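Local coordinates for bromo domain-containing protein (Trypanosoma brucei brucei, PDB 5KO4) that is of unknown function but carries a bromodomain, the helical module that in its relatives reads acetylated lysine, and probably binds such marks itself, at residues L15-M19 against W47-K51; I41-W47 against M69-N75; F65-R70 against M97-F101. All blocks are in the same frame, centred on the assembly; numbering follows the deposited sequence.

Interaction 1: L15-M19 against W47-K51; sequences LHVVM and WDLIK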
loop_
_atom_site.group_PDB
_atom_site.type_symbol
_atom_site.label_atom_id
_atom_site.label_comp_id
_atom_site.label_asym_id
_atom_site.label_seq_id
_atom_site.Cartn_x
_atom_site.Cartn_y
_atom_site.Cartn_z
ATOM N N LEU A 15 17.594 2.896 -12.540
ATOM C CA LEU A 15 16.149 2.914 -12.433
ATOM C C LEU A 15 15.552 1.563 -12.872
ATOM O O LEU A 15 14.609 1.075 -12.245
ATOM C CB LEU A 15 15.568 4.055 -13.263
ATOM C CG LEU A 15 14.036 4.196 -13.226
ATOM C CD1 LEU A 15 13.514 4.428 -11.788
ATOM C CD2 LEU A 15 13.582 5.326 -14.133
ATOM N N HIS A 16 16.095 0.951 -13.935
ATOM C CA HIS A 16 15.615 -0.352 -14.385
ATOM C C HIS A 16 15.816 -1.412 -13.298
ATOM O O HIS A 16 14.914 -2.220 -13.059
ATOM C CB HIS A 16 16.325 -0.767 -15.665
ATOM C CG HIS A 16 15.836 -2.056 -16.235
ATOM N ND1 HIS A 16 14.747 -2.095 -17.090
ATOM C CD2 HIS A 16 16.325 -3.309 -16.088
ATOM C CE1 HIS A 16 14.598 -3.370 -17.423
ATOM N NE2 HIS A 16 15.526 -4.136 -16.841
ATOM N N VAL A 17 16.967 -1.398 -12.623
ATOM C CA VAL A 17 17.234 -2.363 -11.555
ATOM C C VAL A 17 16.207 -2.191 -10.440
ATOM O O VAL A 17 15.601 -3.165 -9.996
ATOM C CB VAL A 17 18.686 -2.203 -11.019
ATOM C CG1 VAL A 17 18.894 -2.989 -9.720
ATOM C CG2 VAL A 17 19.701 -2.638 -12.066
ATOM N N VAL A 18 15.993 -0.955 -10.012
ATOM C CA VAL A 18 15.063 -0.674 -8.927
ATOM C C VAL A 18 13.633 -1.077 -9.302
ATOM O O VAL A 18 12.934 -1.681 -8.482
ATOM C CB VAL A 18 15.168 0.825 -8.571
ATOM C CG1 VAL A 18 13.965 1.314 -7.802
ATOM C CG2 VAL A 18 16.473 1.108 -7.816
ATOM N N MET A 19 13.192 -0.776 -10.524
ATOM C CA MET A 19 11.828 -1.124 -10.914
ATOM C C MET A 19 11.658 -2.633 -11.008
ATOM O O MET A 19 10.595 -3.131 -10.642
ATOM C CB MET A 19 11.457 -0.435 -12.222
ATOM C CG MET A 19 11.297 1.052 -12.009
ATOM S SD MET A 19 10.878 2.039 -13.436
ATOM C CE MET A 19 9.291 1.424 -13.753
ATOM N N TRP A 47 8.323 5.737 -9.305
ATOM C CA TRP A 47 9.248 5.384 -10.373
ATOM C C TRP A 47 8.805 5.865 -11.747
ATOM O O TRP A 47 9.661 6.292 -12.526
ATOM C CB TRP A 47 9.502 3.874 -10.476
ATOM C CG TRP A 47 9.773 3.149 -9.177
ATOM C CD1 TRP A 47 9.213 1.972 -8.780
ATOM C CD2 TRP A 47 10.754 3.480 -8.181
ATOM N NE1 TRP A 47 9.748 1.571 -7.580
ATOM C CE2 TRP A 47 10.694 2.483 -7.185
ATOM C CE3 TRP A 47 11.702 4.507 -8.047
ATOM C CZ2 TRP A 47 11.454 2.553 -6.012
ATOM C CZ3 TRP A 47 12.492 4.547 -6.905
ATOM C CH2 TRP A 47 12.328 3.614 -5.883
ATOM N N ASP A 48 7.520 5.762 -12.081
ATOM C CA ASP A 48 7.092 6.160 -13.431
ATOM C C ASP A 48 7.321 7.656 -13.667
ATOM O O ASP A 48 7.558 8.064 -14.811
ATOM C CB ASP A 48 5.622 5.805 -13.690
ATOM C CG ASP A 48 5.343 4.319 -13.781
ATOM O OD1 ASP A 48 6.316 3.532 -13.876
ATOM O OD2 ASP A 48 4.144 3.935 -13.760
ATOM N N LEU A 49 7.243 8.472 -12.616
ATOM C CA LEU A 49 7.522 9.905 -12.750
ATOM C C LEU A 49 9.015 10.128 -13.014
ATOM O O LEU A 49 9.381 10.921 -13.881
ATOM C CB LEU A 49 7.074 10.665 -11.503
ATOM C CG LEU A 49 7.260 12.187 -11.536
ATOM C CD1 LEU A 49 6.644 12.808 -12.805
ATOM C CD2 LEU A 49 6.653 12.827 -10.307
ATOM N N ILE A 50 9.881 9.388 -12.313
ATOM C CA ILE A 50 11.316 9.497 -12.547
ATOM C C ILE A 50 11.646 9.041 -13.980
ATOM O O ILE A 50 12.481 9.659 -14.633
ATOM C CB ILE A 50 12.099 8.696 -11.483
ATOM C CG1 ILE A 50 11.829 9.301 -10.081
ATOM C CG2 ILE A 50 13.606 8.670 -11.796
ATOM C CD1 ILE A 50 12.434 8.547 -8.942
ATOM N N LYS A 51 11.006 7.972 -14.456
ATOM C CA LYS A 51 11.223 7.509 -15.824
ATOM C C LYS A 51 10.842 8.615 -16.812
ATOM O O LYS A 51 11.588 8.895 -17.748
ATOM C CB LYS A 51 10.391 6.241 -16.086
ATOM C CG LYS A 51 10.514 5.675 -17.495
ATOM C CD LYS A 51 11.880 5.053 -17.750
ATOM C CE LYS A 51 12.163 4.905 -19.220
ATOM N NZ LYS A 51 11.115 4.124 -19.922
#

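Interaction 2: I41-W47 against M69-N75; sequences ISHPMWW and MRLVVQN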
loop_
_atom_site.group_PDB
_atom_site.type_symbol
_atom_site.label_atom_id
_atom_site.label_comp_id
_atom_site.label_asym_id
_atom_site.label_seq_id
_atom_site.Cartn_x
_atom_site.Cartn_y
_atom_site.Cartn_z
ATOM N N ILE A 41 2.860 13.604 3.251
ATOM C CA ILE A 41 4.007 13.650 2.329
ATOM C C ILE A 41 3.933 14.908 1.483
ATOM O O ILE A 41 3.036 15.046 0.649
ATOM C CB ILE A 41 3.999 12.373 1.467
ATOM C CG1 ILE A 41 4.136 11.116 2.365
ATOM C CG2 ILE A 41 5.103 12.406 0.409
ATOM C CD1 ILE A 41 5.397 11.051 3.215
ATOM N N SER A 42 4.886 15.827 1.679
ATOM C CA SER A 42 4.866 17.098 0.972
ATOM C C SER A 42 5.216 16.948 -0.502
ATOM O O SER A 42 4.684 17.689 -1.330
ATOM C CB SER A 42 5.840 18.075 1.616
ATOM O OG SER A 42 5.472 18.325 2.964
ATOM N N HIS A 43 6.101 16.001 -0.842
ATOM C CA HIS A 43 6.585 15.867 -2.203
ATOM C C HIS A 43 6.479 14.404 -2.709
ATOM O O HIS A 43 7.479 13.681 -2.751
ATOM C CB HIS A 43 8.036 16.356 -2.234
ATOM C CG HIS A 43 8.561 16.661 -3.591
ATOM N ND1 HIS A 43 9.854 17.102 -3.765
ATOM C CD2 HIS A 43 7.972 16.543 -4.802
ATOM C CE1 HIS A 43 10.002 17.276 -5.063
ATOM N NE2 HIS A 43 8.901 16.932 -5.728
ATOM N N PRO A 44 5.278 13.970 -3.158
ATOM C CA PRO A 44 5.132 12.584 -3.649
ATOM C C PRO A 44 6.024 12.301 -4.847
ATOM O O PRO A 44 6.292 13.205 -5.645
ATOM C CB PRO A 44 3.647 12.506 -4.031
ATOM C CG PRO A 44 2.988 13.528 -3.186
ATOM C CD PRO A 44 3.975 14.659 -3.142
ATOM N N MET A 45 6.543 11.065 -4.934
ATOM C CA MET A 45 7.455 10.671 -5.992
ATOM C C MET A 45 7.280 9.198 -6.239
ATOM O O MET A 45 6.964 8.451 -5.311
ATOM C CB MET A 45 8.901 10.991 -5.573
ATOM C CG MET A 45 9.939 10.860 -6.696
ATOM S SD MET A 45 9.576 11.770 -8.211
ATOM C CE MET A 45 9.295 13.422 -7.547
ATOM N N TRP A 46 7.433 8.775 -7.481
ATOM C CA TRP A 46 7.217 7.383 -7.830
ATOM C C TRP A 46 8.035 7.036 -9.077
ATOM O O TRP A 46 8.473 7.926 -9.786
ATOM C CB TRP A 46 5.717 7.120 -8.026
ATOM C CG TRP A 46 5.047 7.986 -9.055
ATOM C CD1 TRP A 46 4.749 7.628 -10.333
ATOM C CD2 TRP A 46 4.454 9.280 -8.857
ATOM N NE1 TRP A 46 4.071 8.634 -10.964
ATOM C CE2 TRP A 46 3.847 9.650 -10.075
ATOM C CE3 TRP A 46 4.348 10.147 -7.766
ATOM C CZ2 TRP A 46 3.200 10.863 -10.246
ATOM C CZ3 TRP A 46 3.711 11.362 -7.945
ATOM C CH2 TRP A 46 3.172 11.721 -9.183
ATOM N N TRP A 47 8.323 5.737 -9.305
ATOM C CA TRP A 47 9.248 5.384 -10.373
ATOM C C TRP A 47 8.805 5.865 -11.747
ATOM O O TRP A 47 9.661 6.292 -12.526
ATOM C CB TRP A 47 9.502 3.874 -10.476
ATOM C CG TRP A 47 9.773 3.149 -9.177
ATOM C CD1 TRP A 47 9.213 1.972 -8.780
ATOM C CD2 TRP A 47 10.754 3.480 -8.181
ATOM N NE1 TRP A 47 9.748 1.571 -7.580
ATOM C CE2 TRP A 47 10.694 2.483 -7.185
ATOM C CE3 TRP A 47 11.702 4.507 -8.047
ATOM C CZ2 TRP A 47 11.454 2.553 -6.012
ATOM C CZ3 TRP A 47 12.492 4.547 -6.905
ATOM C CH2 TRP A 47 12.328 3.614 -5.883
ATOM N N MET A 69 15.232 9.648 -6.573
ATOM C CA MET A 69 15.237 8.250 -6.190
ATOM C C MET A 69 15.198 8.095 -4.682
ATOM O O MET A 69 14.416 7.288 -4.160
ATOM C CB MET A 69 16.485 7.575 -6.745
ATOM C CG MET A 69 16.522 7.505 -8.279
ATOM S SD MET A 69 15.373 6.281 -8.952
ATOM C CE MET A 69 16.243 4.784 -8.571
ATOM N N ARG A 70 15.998 8.889 -3.970
ATOM C CA ARG A 70 16.035 8.846 -2.508
ATOM C C ARG A 70 14.698 9.299 -1.930
ATOM O O ARG A 70 14.270 8.817 -0.885
ATOM C CB ARG A 70 17.178 9.729 -1.978
ATOM C CG ARG A 70 18.547 9.120 -2.189
ATOM C CD ARG A 70 19.664 10.062 -1.814
ATOM N NE ARG A 70 20.966 9.410 -1.946
ATOM C CZ ARG A 70 22.138 10.035 -1.883
ATOM N NH1 ARG A 70 22.191 11.350 -1.687
ATOM N NH2 ARG A 70 23.266 9.354 -2.025
ATOM N N LEU A 71 14.031 10.228 -2.601
ATOM C CA LEU A 71 12.744 10.739 -2.129
ATOM C C LEU A 71 11.648 9.645 -2.122
ATOM O O LEU A 71 10.814 9.599 -1.211
ATOM C CB LEU A 71 12.329 11.893 -3.036
ATOM C CG LEU A 71 11.015 12.570 -2.762
ATOM C CD1 LEU A 71 10.957 13.116 -1.327
ATOM C CD2 LEU A 71 10.782 13.663 -3.778
ATOM N N VAL A 72 11.668 8.738 -3.102
ATOM C CA VAL A 72 10.658 7.676 -3.135
ATOM C C VAL A 72 10.748 6.848 -1.862
ATOM O O VAL A 72 9.733 6.558 -1.210
ATOM C CB VAL A 72 10.838 6.765 -4.364
ATOM C CG1 VAL A 72 9.856 5.598 -4.330
ATOM C CG2 VAL A 72 10.679 7.545 -5.657
ATOM N N VAL A 73 11.963 6.454 -1.507
ATOM C CA VAL A 73 12.125 5.568 -0.354
ATOM C C VAL A 73 11.940 6.344 0.965
ATOM O O VAL A 73 11.298 5.816 1.881
ATOM C CB VAL A 73 13.451 4.755 -0.384
ATOM C CG1 VAL A 73 13.516 3.890 -1.638
ATOM C CG2 VAL A 73 14.687 5.644 -0.282
ATOM N N GLN A 74 12.410 7.599 1.057
ATOM C CA GLN A 74 12.179 8.364 2.274
ATOM C C GLN A 74 10.679 8.643 2.471
ATOM O O GLN A 74 10.188 8.595 3.602
ATOM C CB GLN A 74 12.963 9.668 2.280
ATOM C CG GLN A 74 12.958 10.369 3.648
ATOM C CD GLN A 74 13.542 9.484 4.724
ATOM O OE1 GLN A 74 14.651 8.933 4.582
ATOM N NE2 GLN A 74 12.826 9.312 5.840
ATOM N N ASN A 75 9.929 8.859 1.381
ATOM C CA ASN A 75 8.483 9.042 1.525
ATOM C C ASN A 75 7.836 7.779 2.065
ATOM O O ASN A 75 6.934 7.855 2.899
ATOM C CB ASN A 75 7.843 9.411 0.189
ATOM C CG ASN A 75 8.089 10.832 -0.218
ATOM O OD1 ASN A 75 8.507 11.679 0.584
ATOM N ND2 ASN A 75 7.791 11.138 -1.477
HETATM O O HOH W 1 8.084 14.449 0.759
HETATM O O HOH W 2 5.996 9.273 -2.717
#

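Interaction 3: F65-R70 against M97-F101; sequences FINDMR and MEDLF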
loop_
_atom_site.group_PDB
_atom_site.type_symbol
_atom_site.label_atom_id
_atom_site.label_comp_id
_atom_site.label_asym_id
_atom_site.label_seq_id
_atom_site.Cartn_x
_atom_site.Cartn_y
_atom_site.Cartn_z
ATOM N N PHE A 65 18.823 13.342 -10.158
ATOM C CA PHE A 65 18.216 12.017 -10.293
ATOM C C PHE A 65 18.288 11.272 -8.947
ATOM O O PHE A 65 17.283 10.727 -8.483
ATOM C CB PHE A 65 18.939 11.237 -11.392
ATOM C CG PHE A 65 18.605 9.771 -11.437
ATOM C CD1 PHE A 65 17.437 9.327 -12.031
ATOM C CD2 PHE A 65 19.454 8.836 -10.880
ATOM C CE1 PHE A 65 17.124 7.966 -12.062
ATOM C CE2 PHE A 65 19.169 7.476 -10.962
ATOM C CZ PHE A 65 18.006 7.050 -11.554
ATOM N N ILE A 66 19.459 11.310 -8.293
ATOM C CA ILE A 66 19.656 10.674 -6.990
ATOM C C ILE A 66 18.658 11.240 -5.984
ATOM O O ILE A 66 18.057 10.481 -5.225
ATOM C CB ILE A 66 21.124 10.854 -6.509
ATOM C CG1 ILE A 66 22.070 9.945 -7.346
ATOM C CG2 ILE A 66 21.255 10.557 -5.009
ATOM C CD1 ILE A 66 23.518 10.330 -7.252
ATOM N N ASN A 67 18.464 12.555 -5.978
ATOM C CA ASN A 67 17.514 13.167 -5.064
ATOM C C ASN A 67 16.121 12.582 -5.220
ATOM O O ASN A 67 15.472 12.278 -4.229
ATOM C CB ASN A 67 17.450 14.653 -5.287
ATOM C CG ASN A 67 18.655 15.381 -4.779
ATOM O OD1 ASN A 67 19.490 14.838 -4.061
ATOM N ND2 ASN A 67 18.874 16.543 -5.306
ATOM N N ASP A 68 15.637 12.450 -6.466
ATOM C CA ASP A 68 14.279 11.924 -6.668
ATOM C C ASP A 68 14.183 10.441 -6.288
ATOM O O ASP A 68 13.174 10.020 -5.703
ATOM C CB ASP A 68 13.823 12.112 -8.106
ATOM C CG ASP A 68 13.428 13.526 -8.446
ATOM O OD1 ASP A 68 13.389 14.379 -7.519
ATOM O OD2 ASP A 68 13.184 13.798 -9.639
ATOM N N MET A 69 15.232 9.648 -6.573
ATOM C CA MET A 69 15.237 8.250 -6.190
ATOM C C MET A 69 15.198 8.095 -4.682
ATOM O O MET A 69 14.416 7.288 -4.160
ATOM C CB MET A 69 16.485 7.575 -6.745
ATOM C CG MET A 69 16.522 7.505 -8.279
ATOM S SD MET A 69 15.373 6.281 -8.952
ATOM C CE MET A 69 16.243 4.784 -8.571
ATOM N N ARG A 70 15.998 8.889 -3.970
ATOM C CA ARG A 70 16.035 8.846 -2.508
ATOM C C ARG A 70 14.698 9.299 -1.930
ATOM O O ARG A 70 14.270 8.817 -0.885
ATOM C CB ARG A 70 17.178 9.729 -1.978
ATOM C CG ARG A 70 18.547 9.120 -2.189
ATOM C CD ARG A 70 19.664 10.062 -1.814
ATOM N NE ARG A 70 20.966 9.410 -1.946
ATOM C CZ ARG A 70 22.138 10.035 -1.883
ATOM N NH1 ARG A 70 22.191 11.350 -1.687
ATOM N NH2 ARG A 70 23.266 9.354 -2.025
ATOM N N MET A 97 20.188 0.903 -4.827
ATOM C CA MET A 97 20.540 2.084 -5.600
ATOM C C MET A 97 21.782 2.804 -4.988
ATOM O O MET A 97 22.639 3.230 -5.755
ATOM C CB MET A 97 19.347 3.028 -5.758
ATOM C CG MET A 97 18.918 3.690 -4.508
ATOM S SD MET A 97 17.224 4.321 -4.618
ATOM C CE MET A 97 17.266 5.447 -3.341
ATOM N N GLU A 98 21.959 2.808 -3.649
ATOM C CA GLU A 98 23.165 3.420 -3.059
ATOM C C GLU A 98 24.435 2.626 -3.443
ATOM O O GLU A 98 25.467 3.226 -3.755
ATOM C CB GLU A 98 23.051 3.540 -1.537
ATOM C CG GLU A 98 21.977 4.516 -1.074
ATOM C CD GLU A 98 22.126 5.952 -1.537
ATOM O OE1 GLU A 98 23.276 6.415 -1.708
ATOM O OE2 GLU A 98 21.083 6.623 -1.717
ATOM N N ASP A 99 24.335 1.289 -3.528
ATOM C CA ASP A 99 25.472 0.470 -3.960
ATOM C C ASP A 99 25.862 0.777 -5.395
ATOM O O ASP A 99 27.028 0.605 -5.762
ATOM C CB ASP A 99 25.126 -1.024 -3.885
ATOM C CG ASP A 99 24.991 -1.617 -2.499
ATOM O OD1 ASP A 99 25.408 -0.949 -1.513
ATOM O OD2 ASP A 99 24.446 -2.733 -2.388
ATOM N N LEU A 100 24.882 1.120 -6.237
ATOM C CA LEU A 100 25.129 1.417 -7.644
ATOM C C LEU A 100 25.543 2.878 -7.860
ATOM O O LEU A 100 26.412 3.105 -8.689
ATOM C CB LEU A 100 23.888 1.102 -8.467
ATOM C CG LEU A 100 23.445 -0.357 -8.428
ATOM C CD1 LEU A 100 22.141 -0.559 -9.183
ATOM C CD2 LEU A 100 24.518 -1.278 -8.972
ATOM N N PHE A 101 25.011 3.844 -7.081
ATOM C CA PHE A 101 25.423 5.248 -7.271
ATOM C C PHE A 101 26.915 5.410 -7.052
ATOM O O PHE A 101 27.547 6.174 -7.773
ATOM C CB PHE A 101 24.718 6.199 -6.308
ATOM C CG PHE A 101 23.217 6.262 -6.320
ATOM C CD1 PHE A 101 22.500 6.074 -7.496
ATOM C CD2 PHE A 101 22.523 6.631 -5.188
ATOM C CE1 PHE A 101 21.109 6.158 -7.502
ATOM C CE2 PHE A 101 21.142 6.769 -5.209
ATOM C CZ PHE A 101 20.441 6.525 -6.364
#

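Interaction 1: L15-M19 against W47-K51
A methyl group set over the face of an indole is the striking feature: Val-18 CG1 lies 3.4 Å from the centroid of the six-membered ring of Trp-47, only 14° off the ring normal, a CH-pi contact. The two helices run nearly antiparallel, at 162°, with segment axes 11.0 Å apart, a spacing bridged by the indole of Trp-47 together with Leu-15 and Met-19. Leu-15, its CA-to-CB bond directed toward the other helix, reaches three residues: CD1 is 4.2 Å from Trp-47 CE3, while CD2 is 4.1 Å from Ile-50 CG2 and 3.6 Å from Lys-51 CA. Met-19, partly exposed, packs CG 3.7 Å from Trp-47 CB, and its SD makes an oblique Met-aromatic contact, 5.3 Å from the five-membered ring centroid. The contacts are mostly apolar, apart from Met-19 CE, 3.6 Å from Asp-48 OD1; Trp-47 NE1 hydrogen-bonds to Asp-22. This interface joins helix 8-21 to the short helix 47-55 within the left-handed four-helix bundle of the bromodomain fold.

Interaction 2: I41-W47 against M69-N75
This is a buried loop-on-helix contact in the bromodomain fold: the segment 41-47, the end of the ZA loop running from helix 37-40 into the first residue of helix 47-55, lies along helix 62-80. The two segments bury 515 Å² between them, and the nearest CA pairs are Ile-41 with Asn-75 at 6.5 Å and Met-45 with Val-72 at 5.2 Å. In the apolar part, Val-72 CG1 stands 3.8 Å from the centroid of the six-membered ring of Trp-47 and 21° off the normal, a CH-pi contact, while Val-72 CG2 is 3.6 Å from Met-45 CG. Met-69 SD adds an oblique Met-aromatic contact, 5.1 Å from the same centroid. On the neighbouring part of the loop, Leu-71 CD2 sits over the imidazole face of His-43, 3.8 Å from the ring centroid, and also 3.7 Å from Met-45 CB. Asn-75 supplies the polar fastening, partly through two waters: water 1 links His-43 N to Asn-75 OD1, and water 2 accepts from both Met-45 N and Asn-75 ND2. The direct link is the hydrogen bond from Asn-75 ND2 to His-43 O, 2.9 Å long with an N-H...O angle of 158°.

Interaction 3: F65-R70 against M97-F101
Phe-101 lays one face of its ring over Ile-66: the CG1 atom of Ile-66 is 3.7 Å from the Phe-101 ring centroid and 2° off the normal, so this CH-pi contact is almost perfectly centred. The ring acts as a knob in a hole formed by Phe-65, Ile-66, Met-69 and Arg-70. Met-69 CB lies at the ring edge, 4.1 Å from Phe-101 CZ, whereas Phe-65 CE2 approaches obliquely to 4.2 Å from Phe-101 CE1. One turn earlier on its helix, Met-97 also points its CA-to-CB bond toward the partner. Met-97 SD is 4.0 Å from Met-69 CB, and Met-97 CE comes within 3.5 Å of Met-69 O and 3.7 Å of Arg-70 CA. At the exposed margin a two-pronged salt bridge spans the helices. Arg-70 NE donates to Glu-98 OE2 at 2.8 Å and Arg-70 NH2 to Glu-98 OE1 at 3.0 Å, with N-H...O angles of 159° and 157°, so the carboxylate and guanidinium meet in a bidentate pairing. The segments run antiparallel at 167°, with axes 11.8 Å apart. Helices 62-80 and 85-104 thus form an antiparallel pair in the four-helix bundle, with Met-69 and Phe-65 also packing against helices 8-21 and 47-55 on the inner side.

In the fold
The three contacts meet around Met-69, which belongs to interactions 2 and 3 and touches interaction 1 through Ile-50 CD1, 3.7 Å from Met-69 SD, and Val-18 CG2, 3.8 Å from Met-69 CE. Val-18 CG1 and Val-72 CG1 cover opposite faces of the six-membered ring of Trp-47, joining interactions 1 and 2 through one indole. Ile-50 extends the same core, its CG2 lying 3.6 Å from Phe-65 CE1 of interaction 3. Through these direct contacts four helices and a loop share one hydrophobic interior; the contact centres are 11 to 12 Å apart. No ligand marks a site in these coordinates; in related bromodomains the acetyl-lysine pocket opens at the loop end of the bundle.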